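Side-chain contacts in caprin-1 (Homo sapiens, PDB 4WBE), which binds mRNAs and regulates their transport, translation or stability, and is essential for forming cytoplasmic stress granules: residues A[23-28]-A[56-61]; A[45-50]-A[103-108]. One frame throughout, in Å; residues are numbered along the deposited sequence.

Contact 1: A[23-28]-A[56-61]; sequences YVLDKL and DEFYKL
L25 packs against Y59 where the end of helix 2-27 lies beside helix 49-62. The backbones are close here, with L25 CA 6.5 Å from Y59 CA. The closest touch is made low on the leucine: L25 CB stands 3.8 Å from Y59 CD1 and meets the phenol ring at a slant. Y59 can present this side of its ring because its CG lies opposite the backbone N (chi1 177°), which lays the ring across the gap toward helix 2-27. L25 holds its CG on the N side (chi1 -69°), and an extended chi2 carries CD1 onward to F58. There CD1 approaches the F58 ring at its edge, near the ring plane, 4.5 Å from F58 CD2. L25 thus spans two successive aromatic residues of the other helix, one touched by CB and one by CD1.

The far end of Y59 is polar. Its OH lies 2.6 Å from a water, and this water donates to D26 OD2 at 2.9 Å. The phenol is therefore joined to helix 2-27 twice, by ring carbon and by water. Around the contact, L25 also packs on V62, and F58 continues onto Y99 and L102 of helix 99-111. V24, next to L25, packs on L72 of the second subunit, within this dimerization domain.

The chemistry is divided along the tyrosine. Hydrocarbon contact supplies the buried adhesion between the helices, while the hydroxyl stays hydrated and reaches the exposed D26 through a single water.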
loop_
_atom_site.group_PDB
_atom_site.type_symbol
_atom_site.label_atom_id
_atom_site.label_comp_id
_atom_site.label_asym_id
_atom_site.label_seq_id
_atom_site.Cartn_x
_atom_site.Cartn_y
_atom_site.Cartn_z
ATOM N N TYR A 23 7.661 0.734 0.486
ATOM C CA TYR A 23 8.804 0.793 1.381
ATOM C C TYR A 23 9.986 1.493 0.712
ATOM O O TYR A 23 10.581 2.419 1.278
ATOM C CB TYR A 23 9.202 -0.609 1.855
ATOM C CG TYR A 23 10.435 -0.594 2.724
ATOM C CD1 TYR A 23 10.348 -0.300 4.076
ATOM C CD2 TYR A 23 11.686 -0.871 2.192
ATOM C CE1 TYR A 23 11.478 -0.274 4.878
ATOM C CE2 TYR A 23 12.816 -0.852 2.980
ATOM C CZ TYR A 23 12.707 -0.554 4.320
ATOM O OH TYR A 23 13.839 -0.535 5.103
ATOM N N VAL A 24 10.334 1.034 -0.488
ATOM C CA VAL A 24 11.443 1.618 -1.241
ATOM C C VAL A 24 11.217 3.102 -1.543
ATOM O O VAL A 24 12.108 3.921 -1.321
ATOM C CB VAL A 24 11.721 0.834 -2.546
ATOM C CG1 VAL A 24 12.708 1.582 -3.427
ATOM C CG2 VAL A 24 12.231 -0.567 -2.216
ATOM N N LEU A 25 10.035 3.446 -2.052
ATOM C CA LEU A 25 9.732 4.840 -2.381
ATOM C C LEU A 25 9.854 5.744 -1.157
ATOM O O LEU A 25 10.321 6.876 -1.260
ATOM C CB LEU A 25 8.328 4.972 -2.990
ATOM C CG LEU A 25 8.128 4.380 -4.386
ATOM C CD1 LEU A 25 6.674 4.502 -4.843
ATOM C CD2 LEU A 25 9.061 5.030 -5.388
ATOM N N ASP A 26 9.440 5.236 0.000
ATOM C CA ASP A 26 9.573 5.976 1.247
ATOM C C ASP A 26 11.044 6.192 1.605
ATOM O O ASP A 26 11.434 7.274 2.050
ATOM C CB ASP A 26 8.854 5.248 2.383
ATOM C CG ASP A 26 8.931 5.997 3.699
ATOM O OD1 ASP A 26 9.713 5.584 4.582
ATOM O OD2 ASP A 26 8.218 7.013 3.842
ATOM N N LYS A 27 11.860 5.159 1.421
ATOM C CA LYS A 27 13.283 5.269 1.733
ATOM C C LYS A 27 14.039 6.192 0.787
ATOM O O LYS A 27 15.078 6.743 1.151
ATOM C CB LYS A 27 13.931 3.887 1.777
ATOM C CG LYS A 27 13.421 3.023 2.919
ATOM C CD LYS A 27 13.667 3.740 4.244
ATOM C CE LYS A 27 13.671 2.777 5.425
ATOM N NZ LYS A 27 14.376 3.367 6.602
ATOM N N LEU A 28 13.491 6.392 -0.408
ATOM C CA LEU A 28 14.087 7.296 -1.387
ATOM C C LEU A 28 13.997 8.756 -0.956
ATOM O O LEU A 28 14.526 9.638 -1.631
ATOM C CB LEU A 28 13.441 7.107 -2.759
ATOM C CG LEU A 28 13.849 5.837 -3.501
ATOM C CD1 LEU A 28 13.303 5.845 -4.911
ATOM C CD2 LEU A 28 15.357 5.754 -3.523
ATOM N N ASP A 56 10.796 9.957 -8.072
ATOM C CA ASP A 56 10.218 11.022 -7.260
ATOM C C ASP A 56 8.872 11.476 -7.817
ATOM O O ASP A 56 7.905 11.640 -7.071
ATOM C CB ASP A 56 11.165 12.220 -7.160
ATOM C CG ASP A 56 12.413 11.925 -6.341
ATOM O OD1 ASP A 56 12.351 11.064 -5.437
ATOM O OD2 ASP A 56 13.442 12.599 -6.572
ATOM N N GLU A 57 8.818 11.676 -9.131
ATOM C CA GLU A 57 7.571 12.050 -9.792
ATOM C C GLU A 57 6.506 10.971 -9.644
ATOM O O GLU A 57 5.345 11.278 -9.390
ATOM C CB GLU A 57 7.806 12.395 -11.265
ATOM C CG GLU A 57 8.596 13.677 -11.452
ATOM C CD GLU A 57 7.882 14.856 -10.812
ATOM O OE1 GLU A 57 6.679 15.041 -11.094
ATOM O OE2 GLU A 57 8.511 15.592 -10.021
ATOM N N PHE A 58 6.904 9.712 -9.811
ATOM C CA PHE A 58 5.971 8.604 -9.658
ATOM C C PHE A 58 5.459 8.527 -8.225
ATOM O O PHE A 58 4.278 8.231 -7.993
ATOM C CB PHE A 58 6.617 7.275 -10.050
ATOM C CG PHE A 58 5.640 6.129 -10.124
ATOM C CD1 PHE A 58 4.774 6.007 -11.201
ATOM C CD2 PHE A 58 5.581 5.184 -9.108
ATOM C CE1 PHE A 58 3.869 4.954 -11.275
ATOM C CE2 PHE A 58 4.679 4.126 -9.172
ATOM C CZ PHE A 58 3.822 4.012 -10.254
ATOM N N TYR A 59 6.356 8.795 -7.276
ATOM C CA TYR A 59 6.010 8.796 -5.860
ATOM C C TYR A 59 4.827 9.714 -5.573
ATOM O O TYR A 59 3.916 9.349 -4.833
ATOM C CB TYR A 59 7.207 9.286 -5.040
ATOM C CG TYR A 59 6.929 9.391 -3.554
ATOM C CD1 TYR A 59 6.509 8.293 -2.817
ATOM C CD2 TYR A 59 7.018 10.623 -2.907
ATOM C CE1 TYR A 59 6.241 8.403 -1.455
ATOM C CE2 TYR A 59 6.744 10.749 -1.554
ATOM C CZ TYR A 59 6.354 9.636 -0.834
ATOM O OH TYR A 59 6.082 9.762 0.510
ATOM N N LYS A 60 4.846 10.902 -6.172
ATOM C CA LYS A 60 3.768 11.873 -6.014
ATOM C C LYS A 60 2.431 11.329 -6.528
ATOM O O LYS A 60 1.376 11.620 -5.971
ATOM C CB LYS A 60 4.131 13.190 -6.722
ATOM C CG LYS A 60 5.437 13.797 -6.237
ATOM C CD LYS A 60 5.549 15.285 -6.588
ATOM C CE LYS A 60 5.618 15.505 -8.086
ATOM N NZ LYS A 60 6.118 16.862 -8.438
ATOM N N LEU A 61 2.488 10.543 -7.600
ATOM C CA LEU A 61 1.285 9.996 -8.223
ATOM C C LEU A 61 0.633 8.882 -7.418
ATOM O O LEU A 61 -0.590 8.748 -7.410
ATOM C CB LEU A 61 1.614 9.478 -9.620
ATOM C CG LEU A 61 2.150 10.543 -10.579
ATOM C CD1 LEU A 61 2.402 9.926 -11.938
ATOM C CD2 LEU A 61 1.167 11.714 -10.679
HETATM O O HOH W 1 6.174 7.450 1.801
#

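Contact 2: A[45-50]-A[103-108]; sequences PILSEE and KEIVER
R108 of helix 99-111 reaches across to the backbone of I46, in the loop that leads into helix 49-62. Its CB points toward segment 45-50. From CB the chain runs out through CG to CD with chi2 extended. It then bends at chi3 (-66°), and this turn brings NE and the flat guanidinium round beside the loop. CZ lies 3.6 Å from I46 O. NH1 comes nearer and donates to I46 O, with the oxygen at the guanidinium edge, near its plane. The modelled NH1 to I46 O distance is 2.5 Å and the N-H...O angle is 130°. The bond is bent, and a length this short is doubtful in detail. NH2 lies 4.5 Å from L47 CD2, a loose contact. Its strong partner is E51, whose OE2 forms a salt bridge with it. NH1 is thus turned to a loop carbonyl and NH2 to a helix carboxylate; together they would probably limit rotation of the group.

Beside the arginine the contact is apolar. L47 CD2 touches I105 CG2 at 3.7 Å, and the two side chains cross at about a right angle. I46 adds its CG2, which lies 4.0 Å from R108 O.

Segment 45-50 lies between helices. Backbone hydrogen bonds tie I46 and L47 to L37 of helix 31-39. S48 is the N-cap of helix 49-62, with OG bonded to E51 N, so one residue of that first turn takes both the cap and the arginine. L47 also packs on L52 and L55. I105 packs on L55 as well, so helix 99-111 meets helix 49-62 directly next to the loop residue L47.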
loop_
_atom_site.group_PDB
_atom_site.type_symbol
_atom_site.label_atom_id
_atom_site.label_comp_id
_atom_site.label_asym_id
_atom_site.label_seq_id
_atom_site.Cartn_x
_atom_site.Cartn_y
_atom_site.Cartn_z
ATOM N N PRO A 45 26.790 2.363 -10.306
ATOM C CA PRO A 45 25.525 2.977 -9.887
ATOM C C PRO A 45 24.319 2.057 -10.036
ATOM O O PRO A 45 24.225 1.290 -10.997
ATOM C CB PRO A 45 25.380 4.162 -10.848
ATOM C CG PRO A 45 26.770 4.461 -11.303
ATOM C CD PRO A 45 27.440 3.127 -11.384
ATOM N N ILE A 46 23.421 2.118 -9.063
ATOM C CA ILE A 46 22.133 1.448 -9.166
ATOM C C ILE A 46 21.147 2.356 -9.906
ATOM O O ILE A 46 20.391 1.894 -10.760
ATOM C CB ILE A 46 21.603 0.991 -7.797
ATOM C CG1 ILE A 46 22.629 0.067 -7.138
ATOM C CG2 ILE A 46 20.265 0.265 -7.949
ATOM C CD1 ILE A 46 22.383 -0.192 -5.669
ATOM N N LEU A 47 21.162 3.646 -9.567
ATOM C CA LEU A 47 20.300 4.635 -10.214
ATOM C C LEU A 47 21.100 5.833 -10.711
ATOM O O LEU A 47 22.089 6.221 -10.097
ATOM C CB LEU A 47 19.241 5.142 -9.229
ATOM C CG LEU A 47 18.175 4.175 -8.737
ATOM C CD1 LEU A 47 17.154 4.901 -7.873
ATOM C CD2 LEU A 47 17.489 3.507 -9.911
ATOM N N SER A 48 20.679 6.407 -11.834
ATOM C CA SER A 48 21.168 7.714 -12.244
ATOM C C SER A 48 20.308 8.741 -11.526
ATOM O O SER A 48 19.251 8.398 -10.992
ATOM C CB SER A 48 21.031 7.896 -13.757
ATOM O OG SER A 48 19.672 7.977 -14.137
ATOM N N GLU A 49 20.754 9.992 -11.510
ATOM C CA GLU A 49 19.972 11.061 -10.901
ATOM C C GLU A 49 18.662 11.237 -11.665
ATOM O O GLU A 49 17.628 11.569 -11.087
ATOM C CB GLU A 49 20.774 12.366 -10.886
ATOM C CG GLU A 49 20.036 13.575 -10.318
ATOM C CD GLU A 49 19.654 13.427 -8.854
ATOM O OE1 GLU A 49 20.532 13.112 -8.024
ATOM O OE2 GLU A 49 18.470 13.655 -8.527
ATOM N N GLU A 50 18.728 10.998 -12.968
ATOM C CA GLU A 50 17.580 11.115 -13.854
ATOM C C GLU A 50 16.517 10.075 -13.510
ATOM O O GLU A 50 15.325 10.385 -13.447
ATOM C CB GLU A 50 18.024 10.963 -15.311
ATOM C CG GLU A 50 19.164 11.901 -15.728
ATOM C CD GLU A 50 20.543 11.419 -15.284
ATOM O OE1 GLU A 50 21.136 10.566 -15.974
ATOM O OE2 GLU A 50 21.029 11.897 -14.237
ATOM N N LYS A 103 9.015 0.366 -14.395
ATOM C CA LYS A 103 9.064 -0.979 -13.847
ATOM C C LYS A 103 10.491 -1.535 -13.934
ATOM O O LYS A 103 10.977 -2.159 -12.991
ATOM C CB LYS A 103 8.086 -1.903 -14.574
ATOM C CG LYS A 103 8.161 -3.340 -14.078
ATOM C CD LYS A 103 7.206 -4.248 -14.832
ATOM C CE LYS A 103 7.334 -5.683 -14.348
ATOM N NZ LYS A 103 6.334 -6.543 -15.032
ATOM N N GLU A 104 11.161 -1.295 -15.058
ATOM C CA GLU A 104 12.546 -1.738 -15.223
ATOM C C GLU A 104 13.473 -1.091 -14.187
ATOM O O GLU A 104 14.360 -1.749 -13.646
ATOM C CB GLU A 104 13.030 -1.454 -16.649
ATOM C CG GLU A 104 12.362 -2.322 -17.710
ATOM C CD GLU A 104 12.519 -1.764 -19.115
ATOM O OE1 GLU A 104 13.171 -0.709 -19.272
ATOM O OE2 GLU A 104 11.985 -2.380 -20.060
ATOM N N ILE A 105 13.261 0.193 -13.919
ATOM C CA ILE A 105 13.984 0.890 -12.859
ATOM C C ILE A 105 13.751 0.261 -11.488
ATOM O O ILE A 105 14.702 -0.002 -10.750
ATOM C CB ILE A 105 13.615 2.391 -12.811
ATOM C CG1 ILE A 105 14.060 3.088 -14.099
ATOM C CG2 ILE A 105 14.270 3.066 -11.625
ATOM C CD1 ILE A 105 13.576 4.536 -14.227
ATOM N N VAL A 106 12.485 0.038 -11.147
ATOM C CA VAL A 106 12.119 -0.562 -9.865
ATOM C C VAL A 106 12.739 -1.950 -9.705
ATOM O O VAL A 106 13.255 -2.297 -8.639
ATOM C CB VAL A 106 10.579 -0.649 -9.696
ATOM C CG1 VAL A 106 10.223 -1.492 -8.483
ATOM C CG2 VAL A 106 9.981 0.744 -9.549
ATOM N N GLU A 107 12.682 -2.744 -10.769
ATOM C CA GLU A 107 13.297 -4.069 -10.751
ATOM C C GLU A 107 14.792 -4.008 -10.434
ATOM O O GLU A 107 15.300 -4.813 -9.650
ATOM C CB GLU A 107 13.090 -4.783 -12.086
ATOM C CG GLU A 107 11.682 -5.319 -12.307
ATOM C CD GLU A 107 11.485 -5.808 -13.725
ATOM O OE1 GLU A 107 12.007 -5.155 -14.650
ATOM O OE2 GLU A 107 10.827 -6.848 -13.914
ATOM N N ARG A 108 15.499 -3.062 -11.041
ATOM C CA ARG A 108 16.931 -2.937 -10.781
ATOM C C ARG A 108 17.199 -2.550 -9.328
ATOM O O ARG A 108 18.160 -3.032 -8.719
ATOM C CB ARG A 108 17.624 -1.968 -11.749
ATOM C CG ARG A 108 17.876 -2.550 -13.138
ATOM C CD ARG A 108 18.833 -1.681 -13.951
ATOM N NE ARG A 108 18.285 -0.369 -14.275
ATOM C CZ ARG A 108 18.696 0.757 -13.701
ATOM N NH1 ARG A 108 19.658 0.730 -12.789
ATOM N NH2 ARG A 108 18.150 1.911 -14.041
#

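From the N terminus the chain passes 23-28 at the end of helix 2-27, then helix 31-39, and then 45-50, where a loop runs into helix 49-62. At 56-61, contact 1 closes a loop of 27 residues that is mostly helical. Contact 2 closes later, at 103-108. Its loop of 52 residues holds most of helix 49-62, helices 72-75 and 77-88, and the small 93-94/97-98 hairpin. The segments alternate, so the two contacts cross and do not nest. They share helix 49-62: contact 2 lies at its start, contact 1 toward its end. Their centres are 13 Å apart. Together they tie this helix to helices 2-27 and 99-111.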